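Local coordinates for peptide chain release factor subunit 1 (Aeropyrum pernix, PDB 3AGK), which probably directs the release of the nascent peptide at the stop codons UAA, UAG and UGA, working together with a GTP-binding partner subunit, at residues A18-E23 with E107-S112; K22-W27 with V94-E99. All blocks are in the same frame, centred on the assembly; numbering follows the deposited sequence.

Interaction 1: residues A18-E23 with E107-S112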
ATOM      1  N   ALA A  18       4.068 -10.248  -7.145  1.00 83.01           N
ATOM      2  CA  ALA A  18       4.181  -9.638  -5.817  1.00 81.76           C
ATOM      3  C   ALA A  18       5.407 -10.126  -5.061  1.00 85.32           C
ATOM      4  O   ALA A  18       6.109  -9.336  -4.427  1.00 90.93           O
ATOM      5  CB  ALA A  18       2.937  -9.903  -5.000  1.00 83.38           C
ATOM      6  N   ARG A  19       5.643 -11.435  -5.102  1.00 75.77           N
ATOM      7  CA  ARG A  19       6.858 -11.995  -4.533  1.00 71.06           C
ATOM      8  C   ARG A  19       8.078 -11.237  -5.070  1.00 73.02           C
ATOM      9  O   ARG A  19       8.957 -10.825  -4.311  1.00 76.30           O
ATOM     10  CB  ARG A  19       6.966 -13.476  -4.897  1.00 74.24           C
ATOM     11  CG  ARG A  19       8.113 -14.210  -4.218  1.00 77.60           C
ATOM     12  CD  ARG A  19       8.032 -15.701  -4.491  1.00 84.13           C
ATOM     13  NE  ARG A  19       8.799 -16.476  -3.522  1.00 96.28           N
ATOM     14  CZ  ARG A  19       9.515 -17.556  -3.823  1.00 91.67           C
ATOM     15  NH1 ARG A  19       9.570 -17.988  -5.075  1.00 87.00           N
ATOM     16  NH2 ARG A  19      10.186 -18.194  -2.873  1.00 87.60           N
ATOM     17  N   LEU A  20       8.117 -11.079  -6.391  1.00 67.86           N
ATOM     18  CA  LEU A  20       9.197 -10.391  -7.085  1.00 65.28           C
ATOM     19  C   LEU A  20       9.250  -8.935  -6.633  1.00 66.37           C
ATOM     20  O   LEU A  20      10.323  -8.388  -6.368  1.00 66.51           O
ATOM     21  CB  LEU A  20       8.942 -10.455  -8.589  1.00 61.60           C
ATOM     22  CG  LEU A  20       9.980  -9.896  -9.555  1.00 67.49           C
ATOM     23  CD1 LEU A  20      11.300 -10.655  -9.472  1.00 61.97           C
ATOM     24  CD2 LEU A  20       9.426  -9.948 -10.960  1.00 71.60           C
ATOM     25  N   LEU A  21       8.072  -8.324  -6.534  1.00 67.30           N
ATOM     26  CA  LEU A  21       7.946  -6.920  -6.139  1.00 71.07           C
ATOM     27  C   LEU A  21       8.600  -6.645  -4.791  1.00 77.49           C
ATOM     28  O   LEU A  21       9.268  -5.632  -4.614  1.00 77.67           O
ATOM     29  CB  LEU A  21       6.476  -6.515  -6.107  1.00 68.50           C
ATOM     30  CG  LEU A  21       6.026  -5.504  -7.160  1.00 72.67           C
ATOM     31  CD1 LEU A  21       6.871  -5.577  -8.409  1.00 63.85           C
ATOM     32  CD2 LEU A  21       4.552  -5.694  -7.504  1.00 82.01           C
ATOM     33  N   LYS A  22       8.415  -7.561  -3.849  1.00 82.77           N
ATOM     34  CA  LYS A  22       9.003  -7.414  -2.523  1.00 87.09           C
ATOM     35  C   LYS A  22      10.525  -7.358  -2.591  1.00 85.46           C
ATOM     36  O   LYS A  22      11.173  -6.779  -1.721  1.00 91.88           O
ATOM     37  CB  LYS A  22       8.547  -8.549  -1.599  1.00 87.19           C
ATOM     38  CG  LYS A  22       9.280  -8.608  -0.269  1.00 90.40           C
ATOM     39  CD  LYS A  22       8.311  -8.660   0.922  1.00105.65           C
ATOM     40  CE  LYS A  22       7.405  -9.893   0.895  1.00110.30           C
ATOM     41  NZ  LYS A  22       6.196  -9.705   0.043  1.00109.97           N
ATOM     42  N   GLU A  23      11.096  -7.949  -3.634  1.00 78.15           N
ATOM     43  CA  GLU A  23      12.544  -7.990  -3.758  1.00 77.63           C
ATOM     44  C   GLU A  23      13.067  -6.943  -4.745  1.00 80.05           C
ATOM     45  O   GLU A  23      14.201  -6.467  -4.625  1.00 80.12           O
ATOM     46  CB  GLU A  23      13.005  -9.393  -4.136  1.00 80.76           C
ATOM     47  CG  GLU A  23      14.314  -9.793  -3.493  1.00 92.90           C
ATOM     48  CD  GLU A  23      15.474  -9.696  -4.457  1.00101.62           C
ATOM     49  OE1 GLU A  23      16.630  -9.875  -4.019  1.00106.83           O
ATOM     50  OE2 GLU A  23      15.227  -9.447  -5.656  1.00100.34           O
ATOM     51  N   GLU A 107      22.134  -8.009 -12.017  1.00 79.44           N
ATOM     52  CA  GLU A 107      21.060  -8.828 -12.566  1.00 71.86           C
ATOM     53  C   GLU A 107      20.170  -8.099 -13.567  1.00 67.31           C
ATOM     54  O   GLU A 107      20.025  -6.879 -13.521  1.00 63.20           O
ATOM     55  CB  GLU A 107      20.191  -9.373 -11.439  1.00 81.22           C
ATOM     56  CG  GLU A 107      20.522 -10.789 -11.040  1.00 92.26           C
ATOM     57  CD  GLU A 107      19.284 -11.644 -10.938  1.00 99.47           C
ATOM     58  OE1 GLU A 107      18.420 -11.542 -11.839  1.00 97.23           O
ATOM     59  OE2 GLU A 107      19.173 -12.415  -9.960  1.00105.32           O
ATOM     60  N   CYS A 108      19.553  -8.868 -14.458  1.00 67.77           N
ATOM     61  CA  CYS A 108      18.610  -8.325 -15.424  1.00 62.71           C
ATOM     62  C   CYS A 108      17.278  -9.058 -15.347  1.00 65.63           C
ATOM     63  O   CYS A 108      17.125 -10.111 -15.959  1.00 78.86           O
ATOM     64  CB  CYS A 108      19.175  -8.453 -16.836  1.00 62.04           C
ATOM     65  SG  CYS A 108      18.554  -7.218 -18.007  1.00 80.94           S
ATOM     66  N   PHE A 109      16.318  -8.517 -14.600  1.00 58.67           N
ATOM     67  CA  PHE A 109      15.006  -9.155 -14.495  1.00 61.34           C
ATOM     68  C   PHE A 109      14.230  -8.917 -15.782  1.00 61.41           C
ATOM     69  O   PHE A 109      14.219  -7.804 -16.300  1.00 62.58           O
ATOM     70  CB  PHE A 109      14.223  -8.629 -13.285  1.00 64.29           C
ATOM     71  CG  PHE A 109      14.979  -8.721 -11.984  1.00 64.88           C
ATOM     72  CD1 PHE A 109      15.909  -7.750 -11.636  1.00 66.40           C
ATOM     73  CD2 PHE A 109      14.761  -9.776 -11.111  1.00 72.96           C
ATOM     74  CE1 PHE A 109      16.613  -7.830 -10.443  1.00 67.64           C
ATOM     75  CE2 PHE A 109      15.459  -9.866  -9.913  1.00 75.43           C
ATOM     76  CZ  PHE A 109      16.387  -8.890  -9.580  1.00 74.39           C
ATOM     77  N   MET A 110      13.617  -9.965 -16.327  1.00 55.83           N
ATOM     78  CA  MET A 110      12.786  -9.787 -17.510  1.00 56.79           C
ATOM     79  C   MET A 110      11.551 -10.654 -17.432  1.00 56.45           C
ATOM     80  O   MET A 110      11.650 -11.826 -17.143  1.00 58.28           O
ATOM     81  CB  MET A 110      13.547 -10.092 -18.800  1.00 54.68           C
ATOM     82  CG  MET A 110      12.710  -9.716 -20.026  1.00 62.31           C
ATOM     83  SD  MET A 110      13.457 -10.018 -21.634  1.00 70.60           S
ATOM     84  CE  MET A 110      13.935 -11.734 -21.505  1.00 54.62           C
ATOM     85  N   PHE A 111      10.380 -10.084 -17.686  1.00 58.55           N
ATOM     86  CA  PHE A 111       9.161 -10.888 -17.687  1.00 59.94           C
ATOM     87  C   PHE A 111       8.000 -10.236 -18.420  1.00 60.80           C
ATOM     88  O   PHE A 111       8.075  -9.064 -18.851  1.00 56.31           O
ATOM     89  CB  PHE A 111       8.733 -11.218 -16.257  1.00 61.36           C
ATOM     90  CG  PHE A 111       8.458 -10.008 -15.421  1.00 59.26           C
ATOM     91  CD1 PHE A 111       7.162  -9.543 -15.261  1.00 63.25           C
ATOM     92  CD2 PHE A 111       9.497  -9.330 -14.803  1.00 57.58           C
ATOM     93  CE1 PHE A 111       6.898  -8.425 -14.498  1.00 65.42           C
ATOM     94  CE2 PHE A 111       9.244  -8.202 -14.032  1.00 67.86           C
ATOM     95  CZ  PHE A 111       7.939  -7.749 -13.877  1.00 66.99           C
ATOM     96  N   SER A 112       6.925 -11.007 -18.573  1.00 52.36           N
ATOM     97  CA  SER A 112       5.674 -10.438 -19.033  1.00 58.68           C
ATOM     98  C   SER A 112       4.714 -10.395 -17.843  1.00 65.30           C
ATOM     99  O   SER A 112       4.630 -11.340 -17.078  1.00 63.07           O
ATOM    100  CB  SER A 112       5.107 -11.225 -20.218  1.00 58.37           C
ATOM    101  OG  SER A 112       3.944 -10.596 -20.741  1.00 63.13           O
TER

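Interaction 2: residues K22-W27 with V94-E99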
ATOM      1  N   LYS A  22       8.415  -7.561  -3.849  1.00 82.77           N
ATOM      2  CA  LYS A  22       9.003  -7.414  -2.523  1.00 87.09           C
ATOM      3  C   LYS A  22      10.525  -7.358  -2.591  1.00 85.46           C
ATOM      4  O   LYS A  22      11.173  -6.779  -1.721  1.00 91.88           O
ATOM      5  CB  LYS A  22       8.547  -8.549  -1.599  1.00 87.19           C
ATOM      6  CG  LYS A  22       9.280  -8.608  -0.269  1.00 90.40           C
ATOM      7  CD  LYS A  22       8.311  -8.660   0.922  1.00105.65           C
ATOM      8  CE  LYS A  22       7.405  -9.893   0.895  1.00110.30           C
ATOM      9  NZ  LYS A  22       6.196  -9.705   0.043  1.00109.97           N
ATOM     10  N   GLU A  23      11.096  -7.949  -3.634  1.00 78.15           N
ATOM     11  CA  GLU A  23      12.544  -7.990  -3.758  1.00 77.63           C
ATOM     12  C   GLU A  23      13.067  -6.943  -4.745  1.00 80.05           C
ATOM     13  O   GLU A  23      14.201  -6.467  -4.625  1.00 80.12           O
ATOM     14  CB  GLU A  23      13.005  -9.393  -4.136  1.00 80.76           C
ATOM     15  CG  GLU A  23      14.314  -9.793  -3.493  1.00 92.90           C
ATOM     16  CD  GLU A  23      15.474  -9.696  -4.457  1.00101.62           C
ATOM     17  OE1 GLU A  23      16.630  -9.875  -4.019  1.00106.83           O
ATOM     18  OE2 GLU A  23      15.227  -9.447  -5.656  1.00100.34           O
ATOM     19  N   LEU A  24      12.244  -6.583  -5.722  1.00 79.10           N
ATOM     20  CA  LEU A  24      12.572  -5.443  -6.576  1.00 75.00           C
ATOM     21  C   LEU A  24      12.617  -4.183  -5.709  1.00 80.53           C
ATOM     22  O   LEU A  24      13.546  -3.377  -5.816  1.00 75.32           O
ATOM     23  CB  LEU A  24      11.559  -5.288  -7.721  1.00 68.24           C
ATOM     24  CG  LEU A  24      11.860  -5.909  -9.099  1.00 68.17           C
ATOM     25  CD1 LEU A  24      13.009  -6.927  -9.063  1.00 65.62           C
ATOM     26  CD2 LEU A  24      10.607  -6.551  -9.694  1.00 60.54           C
ATOM     27  N   LYS A  25      11.625  -4.029  -4.831  1.00 80.61           N
ATOM     28  CA  LYS A  25      11.567  -2.852  -3.961  1.00 86.10           C
ATOM     29  C   LYS A  25      12.821  -2.716  -3.095  1.00 89.97           C
ATOM     30  O   LYS A  25      13.159  -1.617  -2.658  1.00 93.95           O
ATOM     31  CB  LYS A  25      10.281  -2.830  -3.116  1.00 84.73           C
ATOM     32  CG  LYS A  25       9.025  -2.488  -3.928  1.00 82.62           C
ATOM     33  CD  LYS A  25       7.866  -1.985  -3.075  1.00 85.84           C
ATOM     34  CE  LYS A  25       7.084  -3.121  -2.446  1.00 93.31           C
ATOM     35  NZ  LYS A  25       5.775  -2.650  -1.908  1.00 96.08           N
ATOM     36  N   LYS A  26      13.522  -3.828  -2.882  1.00 87.77           N
ATOM     37  CA  LYS A  26      14.768  -3.828  -2.114  1.00 87.90           C
ATOM     38  C   LYS A  26      15.917  -3.079  -2.796  1.00 90.39           C
ATOM     39  O   LYS A  26      16.830  -2.608  -2.124  1.00 97.55           O
ATOM     40  CB  LYS A  26      15.225  -5.261  -1.815  1.00 90.85           C
ATOM     41  CG  LYS A  26      14.564  -5.934  -0.619  1.00 96.30           C
ATOM     42  CD  LYS A  26      15.344  -7.178  -0.201  1.00 93.42           C
ATOM     43  CE  LYS A  26      14.807  -7.771   1.089  1.00 96.67           C
ATOM     44  NZ  LYS A  26      15.736  -8.785   1.661  1.00 97.80           N
ATOM     45  N   TRP A  27      15.884  -2.974  -4.121  1.00 84.01           N
ATOM     46  CA  TRP A  27      17.035  -2.459  -4.868  1.00 79.61           C
ATOM     47  C   TRP A  27      17.271  -0.959  -4.744  1.00 81.53           C
ATOM     48  O   TRP A  27      16.335  -0.167  -4.877  1.00 79.71           O
ATOM     49  CB  TRP A  27      16.913  -2.838  -6.339  1.00 73.88           C
ATOM     50  CG  TRP A  27      17.157  -4.269  -6.551  1.00 71.31           C
ATOM     51  CD1 TRP A  27      16.447  -5.305  -6.024  1.00 74.32           C
ATOM     52  CD2 TRP A  27      18.200  -4.849  -7.338  1.00 74.80           C
ATOM     53  NE1 TRP A  27      16.978  -6.503  -6.441  1.00 68.87           N
ATOM     54  CE2 TRP A  27      18.057  -6.251  -7.249  1.00 66.92           C
ATOM     55  CE3 TRP A  27      19.235  -4.322  -8.122  1.00 75.11           C
ATOM     56  CZ2 TRP A  27      18.911  -7.130  -7.911  1.00 68.35           C
ATOM     57  CZ3 TRP A  27      20.088  -5.199  -8.774  1.00 75.84           C
ATOM     58  CH2 TRP A  27      19.920  -6.587  -8.665  1.00 72.27           C
ATOM     59  N   VAL A  94       8.665  -6.277 -19.282  1.00 59.58           N
ATOM     60  CA  VAL A  94       9.322  -5.314 -18.402  1.00 60.23           C
ATOM     61  C   VAL A  94      10.712  -5.813 -17.988  1.00 52.28           C
ATOM     62  O   VAL A  94      10.904  -7.001 -17.700  1.00 54.69           O
ATOM     63  CB  VAL A  94       8.471  -4.918 -17.162  1.00 60.86           C
ATOM     64  CG1 VAL A  94       6.986  -5.178 -17.390  1.00 57.32           C
ATOM     65  CG2 VAL A  94       8.956  -5.631 -15.934  1.00 70.73           C
ATOM     66  N   LEU A  95      11.679  -4.901 -17.986  1.00 44.72           N
ATOM     67  CA  LEU A  95      13.047  -5.213 -17.588  1.00 50.08           C
ATOM     68  C   LEU A  95      13.538  -4.307 -16.470  1.00 54.61           C
ATOM     69  O   LEU A  95      13.303  -3.108 -16.508  1.00 54.52           O
ATOM     70  CB  LEU A  95      14.008  -5.076 -18.776  1.00 48.42           C
ATOM     71  CG  LEU A  95      14.021  -6.201 -19.819  1.00 56.80           C
ATOM     72  CD1 LEU A  95      12.874  -6.021 -20.811  1.00 59.46           C
ATOM     73  CD2 LEU A  95      15.359  -6.278 -20.548  1.00 53.08           C
ATOM     74  N   PHE A  96      14.226  -4.883 -15.486  1.00 55.14           N
ATOM     75  CA  PHE A  96      14.998  -4.099 -14.518  1.00 47.33           C
ATOM     76  C   PHE A  96      16.440  -4.631 -14.501  1.00 49.25           C
ATOM     77  O   PHE A  96      16.654  -5.833 -14.393  1.00 52.90           O
ATOM     78  CB  PHE A  96      14.381  -4.200 -13.125  1.00 49.59           C
ATOM     79  CG  PHE A  96      12.932  -3.771 -13.057  1.00 55.75           C
ATOM     80  CD1 PHE A  96      11.909  -4.705 -13.122  1.00 52.05           C
ATOM     81  CD2 PHE A  96      12.595  -2.431 -12.913  1.00 64.49           C
ATOM     82  CE1 PHE A  96      10.574  -4.307 -13.054  1.00 56.53           C
ATOM     83  CE2 PHE A  96      11.267  -2.030 -12.840  1.00 65.46           C
ATOM     84  CZ  PHE A  96      10.257  -2.977 -12.913  1.00 61.41           C
ATOM     85  N   CYS A  97      17.427  -3.753 -14.648  1.00 49.60           N
ATOM     86  CA  CYS A  97      18.824  -4.187 -14.664  1.00 53.86           C
ATOM     87  C   CYS A  97      19.693  -3.211 -13.887  1.00 62.51           C
ATOM     88  O   CYS A  97      19.399  -2.020 -13.833  1.00 65.73           O
ATOM     89  CB  CYS A  97      19.373  -4.323 -16.104  1.00 49.26           C
ATOM     90  SG  CYS A  97      18.387  -5.335 -17.237  1.00139.12           S
ATOM     91  N   GLY A  98      20.768  -3.724 -13.295  1.00 69.83           N
ATOM     92  CA  GLY A  98      21.735  -2.884 -12.608  1.00 73.94           C
ATOM     93  C   GLY A  98      22.519  -3.630 -11.545  1.00 76.60           C
ATOM     94  O   GLY A  98      22.401  -4.852 -11.414  1.00 77.40           O
ATOM     95  N   GLU A  99      23.328  -2.895 -10.791  1.00 81.75           N
ATOM     96  CA  GLU A  99      24.043  -3.464  -9.656  1.00 89.57           C
ATOM     97  C   GLU A  99      23.591  -2.796  -8.361  1.00 90.77           C
ATOM     98  O   GLU A  99      23.206  -3.467  -7.402  1.00 96.14           O
ATOM     99  CB  GLU A  99      25.553  -3.301  -9.833  1.00 97.11           C
ATOM    100  CG  GLU A  99      26.380  -4.026  -8.778  1.00105.46           C
ATOM    101  CD  GLU A  99      27.714  -3.351  -8.515  1.00112.41           C
ATOM    102  OE1 GLU A  99      28.066  -3.173  -7.327  1.00118.27           O
ATOM    103  OE2 GLU A  99      28.405  -2.987  -9.491  1.00110.83           O
TER

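Interaction 1: residues A18-E23 with E107-S112
L20 meets two phenylalanines, F109 and F111, and shows how one branched side chain can serve two residues of a strand that lie two positions apart. Its CG stands anti to the backbone N (chi1 -176°), which carries the fork out from the helix toward strand 107-111; chi2, at 63°, then spreads the two methyls to the two rings. CD1 lies 3.9 Å from CD2 of F109, the two side chains running past one another and pointing opposite ways. The other branch is nearer its ring: CD2 of L20 comes within 3.5 Å of CE2 of F111 and also touches the ring atoms to either side of it, L20 and F111 reaching for each other from the two sides. One turn further on, E23 lies roughly perpendicular to F109, OE2 lying 4.1 Å from CZ, a looser touch at the margin of an otherwise apolar contact. Helix and strand run roughly antiparallel, at 154°, with their axes 12.1 Å apart, so side chains bridge the whole distance. Helix 14-24 thus packs on one face of the antiparallel sheet of eRF1 domain 1, over the edge strand 107-111, while C108 and M110 turn to the other face, where helix 65-82 packs.

Interaction 2: residues K22-W27 with V94-E99
Opposite strand 94-98, the backbone of 22-27 passes from helix into a type I turn at L24-W27, closed by W27 N to L24 O at 2.9 Å, and the nearest CA pairs are L24 with F96 and W27 with E99. This is helix-on-sheet packing in the first domain of the eRF1 family, with helix 14-24 and the turn that follows lying against the inner strand 93-98. L24 and F96 form its apolar half: the two side chains are set crosswise, and CD2 of L24 lies 4.0 Å from CE1 of F96, with CG of L24 just reaching CD1. F96 has its CG anti to the carbonyl carbon (chi1 -57°), which turns the ring toward L24; its ring also meets that of F128. Across to 94-99, W27 meets backbone: CZ3 approaches the carbonyl O atoms of G98 and E99. Its indole packs against the rings of F109 and F128 as well. An alanine in place of W27 would probably open a gap beside G98 and leave F109 and F128 without the indole they pack against. At G98 the backbone angles (156/-174°) leave no room for a CB beside the carbonyl O of C97. The O of G98 itself sits at the indole edge, near the ring plane, 3.5 Å from CZ3 of W27.

Interactions 1 and 2 are successive parts of one interface, their centres about 6 Å apart: both start from helix 14-24 and share K22 and E23, and their partners are neighbouring antiparallel strands. The strands are tied together where the two contacts meet, F109 N lying 2.7 Å from F96 O in a probable hydrogen bond. On the helix side, F109, a partner of L20 in interaction 1, also touches W27 and L24 of interaction 2, its CE1 3.5 Å from CZ2 of W27 and the two rings nearly perpendicular. The far face of the same strand pair carries the disulfide, C97 SG to C108 SG at 2.0 Å. The principle illustrated is continuity: helix and turn pack side by side on two covalently linked strands.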